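PDB 1DYS: endoglucanase, which cleaves internal beta-1,4-glucosidic linkages in cellulose and related beta-glucans, and so contributes to the recycling of plant biomass. Local coordinates for residues K20-Q23 against T24-A27; N114-V117 against N118-Q122; T196-E199 against V200-L204. All coordinates share one frame; numbering follows the deposited sequence.

Contact 1 of 3, residues K20-Q23 against T24-A27; sequences KLDQ and TRQA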
loop_
_atom_site.group_PDB
_atom_site.type_symbol
_atom_site.label_atom_id
_atom_site.label_comp_id
_atom_site.label_asym_id
_atom_site.label_seq_id
_atom_site.Cartn_x
_atom_site.Cartn_y
_atom_site.Cartn_z
ATOM N N LYS A 20 -10.576 -2.940 15.407
ATOM C CA LYS A 20 -10.667 -3.938 14.354
ATOM C C LYS A 20 -11.010 -5.320 14.904
ATOM O O LYS A 20 -11.774 -6.076 14.298
ATOM C CB LYS A 20 -9.346 -4.002 13.583
ATOM C CG LYS A 20 -9.021 -2.656 12.912
ATOM C CD LYS A 20 -7.765 -2.888 12.098
ATOM C CE LYS A 20 -6.955 -1.671 11.800
ATOM N NZ LYS A 20 -5.841 -1.988 10.864
ATOM N N LEU A 21 -10.530 -5.647 16.084
ATOM C CA LEU A 21 -10.807 -6.908 16.751
ATOM C C LEU A 21 -12.273 -7.068 17.138
ATOM O O LEU A 21 -12.689 -8.199 17.391
ATOM C CB LEU A 21 -9.967 -7.044 18.034
ATOM C CG LEU A 21 -8.547 -7.480 17.702
ATOM C CD1 LEU A 21 -7.612 -7.303 18.908
ATOM C CD2 LEU A 21 -8.465 -8.926 17.212
ATOM N N ASP A 22 -12.980 -5.944 17.237
ATOM C CA ASP A 22 -14.424 -6.084 17.517
ATOM C C ASP A 22 -15.087 -6.986 16.490
ATOM O O ASP A 22 -15.949 -7.813 16.826
ATOM C CB ASP A 22 -15.129 -4.733 17.593
ATOM C CG ASP A 22 -16.147 -4.741 18.718
ATOM O OD1 ASP A 22 -15.703 -4.996 19.856
ATOM O OD2 ASP A 22 -17.354 -4.507 18.447
ATOM N N GLN A 23 -14.667 -6.917 15.213
ATOM C CA GLN A 23 -15.219 -7.813 14.203
ATOM C C GLN A 23 -14.999 -9.260 14.609
ATOM O O GLN A 23 -15.887 -10.112 14.467
ATOM C CB GLN A 23 -14.545 -7.567 12.843
ATOM C CG GLN A 23 -15.063 -8.507 11.761
ATOM C CD GLN A 23 -14.613 -8.112 10.368
ATOM O OE1 GLN A 23 -14.992 -8.775 9.395
ATOM N NE2 GLN A 23 -13.824 -7.061 10.225
ATOM N N THR A 24 -13.802 -9.556 15.160
ATOM C CA THR A 24 -13.493 -10.929 15.556
ATOM C C THR A 24 -14.366 -11.373 16.711
ATOM O O THR A 24 -14.874 -12.487 16.751
ATOM C CB THR A 24 -11.990 -11.081 15.929
ATOM O OG1 THR A 24 -11.227 -10.343 14.952
ATOM C CG2 THR A 24 -11.541 -12.522 15.891
ATOM N N ARG A 25 -14.478 -10.519 17.712
ATOM C CA ARG A 25 -15.333 -10.763 18.858
ATOM C C ARG A 25 -16.768 -10.949 18.379
ATOM O O ARG A 25 -17.323 -11.954 18.822
ATOM C CB ARG A 25 -15.327 -9.580 19.828
ATOM C CG ARG A 25 -15.643 -10.042 21.255
ATOM C CD ARG A 25 -15.728 -8.733 22.108
ATOM N NE ARG A 25 -16.948 -8.115 21.574
ATOM C CZ ARG A 25 -18.126 -8.561 22.038
ATOM N NH1 ARG A 25 -18.276 -9.462 23.000
ATOM N NH2 ARG A 25 -19.162 -8.027 21.440
ATOM N N GLN A 26 -17.267 -10.084 17.496
ATOM C CA GLN A 26 -18.609 -10.349 16.950
ATOM C C GLN A 26 -18.718 -11.688 16.236
ATOM O O GLN A 26 -19.727 -12.405 16.390
ATOM C CB GLN A 26 -18.948 -9.228 15.943
ATOM C CG GLN A 26 -19.159 -7.879 16.645
ATOM C CD GLN A 26 -19.147 -6.723 15.672
ATOM O OE1 GLN A 26 -18.990 -5.546 16.003
ATOM N NE2 GLN A 26 -19.295 -6.983 14.377
ATOM N N ALA A 27 -17.739 -12.111 15.435
ATOM C CA ALA A 27 -17.785 -13.372 14.703
ATOM C C ALA A 27 -17.893 -14.567 15.630
ATOM O O ALA A 27 -18.740 -15.461 15.459
ATOM C CB ALA A 27 -16.584 -13.513 13.768
#
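L21 and R25, D22 and Q26, and Q23 and A27 are tied by successive i to i+4 bonds of regular alpha-helix, that from R25 N to L21 O measuring 2.9 Å. T24 N adds a weak, strongly bent bond of 2.8 Å to the carbonyl L21 O. The charged pair is spaced i to i+3, one residue closer than the backbone bonds. D22 and R25 lie alongside each other, and OD1 of D22 faces the edge of the guanidinium group near its plane, 3.8 Å from NE of R25. That is a long salt bridge, consistent with a loose attraction, since D22 OD1 also accepts a hydrogen bond from Q44 of helix 34-46. In R25 a bend at chi3 (68°) turns NE toward the carboxylate of D22. On the inner side, methyl CD2 of L21 rests 3.8 Å from OG1 of T24, a hydroxyl that is hydrogen-bonded to D332. W330 touches both residues. K20, beside L21 and a turn before T24, forms a salt bridge through NZ with E314, probably a substrate-binding residue. The arrangement is an i to i+3 Asp-Arg pair on an amphipathic outer helix of the family 6 hydrolase fold.

Contact 2 of 3, residues N114-V117 against N118-Q122; sequences NEYV and NPFAQ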
loop_
_atom_site.group_PDB
_atom_site.type_symbol
_atom_site.label_atom_id
_atom_site.label_comp_id
_atom_site.label_asym_id
_atom_site.label_seq_id
_atom_site.Cartn_x
_atom_site.Cartn_y
_atom_site.Cartn_z
ATOM N N ASN A 114 13.141 15.449 6.702
ATOM C CA ASN A 114 12.348 16.641 6.946
ATOM C C ASN A 114 10.858 16.426 7.041
ATOM O O ASN A 114 10.226 17.159 7.821
ATOM C CB ASN A 114 12.670 17.660 5.811
ATOM C CG ASN A 114 14.178 17.925 5.818
ATOM O OD1 ASN A 114 14.778 18.116 6.868
ATOM N ND2 ASN A 114 14.833 17.912 4.668
ATOM N N GLU A 115 10.294 15.475 6.333
ATOM C CA GLU A 115 8.853 15.278 6.355
ATOM C C GLU A 115 8.429 14.097 7.243
ATOM O O GLU A 115 7.212 14.052 7.484
ATOM C CB GLU A 115 8.341 15.041 4.921
ATOM C CG GLU A 115 8.431 16.269 4.026
ATOM C CD GLU A 115 7.811 16.037 2.654
ATOM O OE1 GLU A 115 6.592 15.771 2.534
ATOM O OE2 GLU A 115 8.550 16.050 1.655
ATOM N N TYR A 116 9.397 13.262 7.648
ATOM C CA TYR A 116 8.993 12.108 8.470
ATOM C C TYR A 116 9.726 12.076 9.816
ATOM O O TYR A 116 8.986 12.213 10.802
ATOM C CB TYR A 116 9.113 10.817 7.659
ATOM C CG TYR A 116 8.743 9.584 8.461
ATOM C CD1 TYR A 116 7.414 9.235 8.676
ATOM C CD2 TYR A 116 9.729 8.813 9.042
ATOM C CE1 TYR A 116 7.070 8.120 9.442
ATOM C CE2 TYR A 116 9.399 7.686 9.821
ATOM C CZ TYR A 116 8.078 7.352 9.989
ATOM O OH TYR A 116 7.727 6.250 10.752
ATOM N N VAL A 117 11.055 12.022 9.838
ATOM C CA VAL A 117 11.714 12.009 11.149
ATOM C C VAL A 117 11.492 13.307 11.927
ATOM O O VAL A 117 11.109 13.242 13.106
ATOM C CB VAL A 117 13.213 11.693 10.980
ATOM C CG1 VAL A 117 13.955 11.755 12.283
ATOM C CG2 VAL A 117 13.348 10.274 10.374
ATOM N N ASN A 118 11.651 14.483 11.300
ATOM C CA ASN A 118 11.481 15.699 12.119
ATOM C C ASN A 118 10.166 15.792 12.826
ATOM O O ASN A 118 10.131 15.988 14.061
ATOM C CB ASN A 118 11.828 16.937 11.297
ATOM C CG ASN A 118 13.311 16.954 10.998
ATOM O OD1 ASN A 118 14.184 16.208 11.429
ATOM N ND2 ASN A 118 13.659 17.930 10.131
ATOM N N PRO A 119 9.060 15.616 12.158
ATOM C CA PRO A 119 7.731 15.695 12.735
ATOM C C PRO A 119 7.547 14.610 13.787
ATOM O O PRO A 119 6.895 14.853 14.811
ATOM C CB PRO A 119 6.667 15.698 11.643
ATOM C CG PRO A 119 7.495 15.606 10.402
ATOM C CD PRO A 119 8.973 15.540 10.691
ATOM N N PHE A 120 8.112 13.436 13.541
ATOM C CA PHE A 120 8.058 12.353 14.510
ATOM C C PHE A 120 8.725 12.810 15.816
ATOM O O PHE A 120 8.103 12.722 16.885
ATOM C CB PHE A 120 8.776 11.120 13.962
ATOM C CG PHE A 120 8.426 9.788 14.565
ATOM C CD1 PHE A 120 8.634 9.495 15.909
ATOM C CD2 PHE A 120 7.926 8.827 13.692
ATOM C CE1 PHE A 120 8.339 8.223 16.354
ATOM C CE2 PHE A 120 7.634 7.546 14.125
ATOM C CZ PHE A 120 7.830 7.277 15.475
ATOM N N ALA A 121 9.920 13.376 15.654
ATOM C CA ALA A 121 10.664 13.807 16.848
ATOM C C ALA A 121 9.979 14.948 17.572
ATOM O O ALA A 121 10.012 14.964 18.810
ATOM C CB ALA A 121 12.075 14.162 16.458
ATOM N N GLN A 122 9.384 15.863 16.827
ATOM C CA GLN A 122 8.700 17.007 17.435
ATOM C C GLN A 122 7.591 16.523 18.353
ATOM O O GLN A 122 7.452 17.001 19.489
ATOM C CB GLN A 122 8.104 17.905 16.337
ATOM C CG GLN A 122 7.268 19.072 16.870
ATOM C CD GLN A 122 6.642 19.847 15.721
ATOM O OE1 GLN A 122 6.928 19.646 14.536
ATOM N NE2 GLN A 122 5.753 20.779 16.050
HETATM O O HOH W 1 11.337 19.462 8.912
HETATM O O HOH W 2 16.714 18.473 9.134
#
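V117 and N118 join two unlike turns of helix 108-126, and F120 fastens the second turn to the ring of Y116. Residues 114-117 form a wider, pi-type turn. P119 then brings no N-H to the turn before it, and the helix kinks there, with ring carbon CG of P119 3.3 Å from the carbonyl E115 O. Regular bonding resumes from F120 N to Y116 O, and V117 O takes A121 N at 2.8 Å. In V117, CG1 stands anti to the backbone N (chi1 176°), which sets it beside its own carbonyl carbon and 3.7 Å from N118 N.

N118 spans the widened turn through water. Its ND2 lies beside N114 and donates to two waters. One of these in turn donates to N114 O at 2.8 Å, the other to N114 OD1 at 3.0 Å. Because OD1 of N118 accepts from Y165, both ends of the amide are engaged and its rotation is fixed.

F120 has CG anti to its backbone N (chi1 -159°), which sends its ring along the same side as Y116. The edge of F120 turns toward the face of Y116 in an offset edge-to-face pair, ring centroids 5.8 Å apart and planes at 69°. CE2 of F120 also comes within 3.6 Å of Y116 OH, a hydroxyl hydrogen-bonded to the backbone I53 O and Y86 N.

E115 forms a salt bridge with R60 of the second subunit. V117 packs on Y165, A166 and Q169 of helix 150-169, while F120 lies against L83 and L85 of strand 79-85 of the parallel sheet.

Contact 3 of 3, residues T196-E199 against V200-L204; sequences TAQE and VATIL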
loop_
_atom_site.group_PDB
_atom_site.type_symbol
_atom_site.label_atom_id
_atom_site.label_comp_id
_atom_site.label_asym_id
_atom_site.label_seq_id
_atom_site.Cartn_x
_atom_site.Cartn_y
_atom_site.Cartn_z
ATOM N N THR A 196 26.053 -8.522 11.663
ATOM C CA THR A 196 24.964 -7.729 12.244
ATOM C C THR A 196 25.460 -6.709 13.244
ATOM O O THR A 196 25.097 -5.525 13.253
ATOM C CB THR A 196 23.936 -8.660 12.931
ATOM O OG1 THR A 196 23.476 -9.537 11.891
ATOM C CG2 THR A 196 22.770 -7.876 13.489
ATOM N N ALA A 197 26.388 -7.105 14.136
ATOM C CA ALA A 197 26.943 -6.150 15.083
ATOM C C ALA A 197 27.740 -5.038 14.432
ATOM O O ALA A 197 27.739 -3.911 14.919
ATOM C CB ALA A 197 27.832 -6.882 16.105
ATOM N N GLN A 198 28.418 -5.354 13.326
ATOM C CA GLN A 198 29.213 -4.386 12.586
ATOM C C GLN A 198 28.300 -3.314 11.991
ATOM O O GLN A 198 28.594 -2.122 12.004
ATOM C CB GLN A 198 30.030 -5.081 11.481
ATOM C CG GLN A 198 30.904 -4.081 10.699
ATOM C CD GLN A 198 31.876 -3.453 11.702
ATOM O OE1 GLN A 198 32.635 -4.220 12.298
ATOM N NE2 GLN A 198 31.833 -2.146 11.919
ATOM N N GLU A 199 27.165 -3.792 11.455
ATOM C CA GLU A 199 26.176 -2.859 10.896
ATOM C C GLU A 199 25.668 -1.894 11.941
ATOM O O GLU A 199 25.553 -0.684 11.678
ATOM C CB GLU A 199 25.032 -3.634 10.257
ATOM C CG GLU A 199 24.442 -3.022 9.002
ATOM C CD GLU A 199 25.406 -2.308 8.084
ATOM O OE1 GLU A 199 26.550 -2.731 7.863
ATOM O OE2 GLU A 199 24.960 -1.253 7.549
ATOM N N VAL A 200 25.319 -2.379 13.137
ATOM C CA VAL A 200 24.897 -1.518 14.229
ATOM C C VAL A 200 26.023 -0.566 14.623
ATOM O O VAL A 200 25.761 0.604 14.864
ATOM C CB VAL A 200 24.449 -2.414 15.407
ATOM C CG1 VAL A 200 24.192 -1.607 16.648
ATOM C CG2 VAL A 200 23.219 -3.236 15.004
ATOM N N ALA A 201 27.267 -1.089 14.702
ATOM C CA ALA A 201 28.338 -0.164 15.083
ATOM C C ALA A 201 28.454 0.963 14.045
ATOM O O ALA A 201 28.611 2.118 14.452
ATOM C CB ALA A 201 29.677 -0.834 15.315
ATOM N N THR A 202 28.440 0.655 12.766
ATOM C CA THR A 202 28.539 1.669 11.714
ATOM C C THR A 202 27.408 2.673 11.793
ATOM O O THR A 202 27.655 3.872 11.656
ATOM C CB THR A 202 28.555 0.988 10.339
ATOM O OG1 THR A 202 29.723 0.167 10.264
ATOM C CG2 THR A 202 28.532 1.992 9.200
ATOM N N ILE A 203 26.162 2.211 11.963
ATOM C CA ILE A 203 25.031 3.110 12.102
ATOM C C ILE A 203 25.127 4.018 13.310
ATOM O O ILE A 203 24.748 5.196 13.223
ATOM C CB ILE A 203 23.695 2.327 12.173
ATOM C CG1 ILE A 203 23.423 1.838 10.746
ATOM C CG2 ILE A 203 22.538 3.126 12.738
ATOM C CD1 ILE A 203 22.464 0.679 10.682
ATOM N N LEU A 204 25.572 3.504 14.448
ATOM C CA LEU A 204 25.697 4.322 15.652
ATOM C C LEU A 204 26.779 5.387 15.491
ATOM O O LEU A 204 26.615 6.532 15.949
ATOM C CB LEU A 204 25.977 3.422 16.863
ATOM C CG LEU A 204 24.724 2.662 17.345
ATOM C CD1 LEU A 204 25.061 1.737 18.495
ATOM C CD2 LEU A 204 23.666 3.656 17.794
#
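The hydroxyl of T202 folded back on the carbonyl of Q198 is the intrahelical threonine bond, set here in the middle of helix 190-207. With OG1 anti to its own carbonyl carbon (chi1 -63°), the hydroxyl is directed back toward the preceding turn and donates to Q198 O at 3.1 Å. It comes from above the carbonyl plane, 36° out of it. The backbone T202 N meets the same oxygen at 2.9 Å from the other face, so two donors of one residue grip a single acceptor. The side chain of Q198 bends at chi2 (61°) and crosses over this site, bringing NE2 to 3.5 Å from OG1 of T202, while its OE1 accepts a hydrogen bond from R257. With an alanine here, Q198 O would probably keep the backbone amide as its one donor from this turn, and NE2 of Q198 would lose the hydroxyl beside it.

The turns to either side are held by ordinary helical bonds, including V200 N to T196 O and I203 N to E199 O. Branched aliphatic side chains cover these carbonyls: CG2 of V200 stands 3.4 Å from T196 O, and I203 lays CG1 and CD1 along E199 O, with CD1 at 3.5 Å. OE2 of the buried E199 is held from helix 150-169 by a salt bridge to R156 and a hydrogen bond from Q160. V200 and I203 share I141 of helix 140-146 as a neighbour, and M254 of helix 243-255 touches V200 and A197. Helix 190-207 is the main helix of the beta-alpha-beta crossover between the neighbouring parallel strands 175-180 and 215-218, as expected of the distorted alpha/beta barrel of family 6 hydrolases.

All three contacts are internal to single helices, and they differ in their surroundings. Contact 3 is the most buried, its acidic group paired within the fold. Contacts 1 and 2 are partly buried and carry looser polar links on their outer sides, a long ion pair in one and water bridges in the other. Contacts 2 and 3 share a neighbour, helix 150-169, although their nearest atoms are about 12 Å apart. Contact 1 lies across the centre of the chain from contact 3, about 42 Å away between centres. Contact 2 combines an irregular helix, an aromatic pair and a salt bridge to the second subunit.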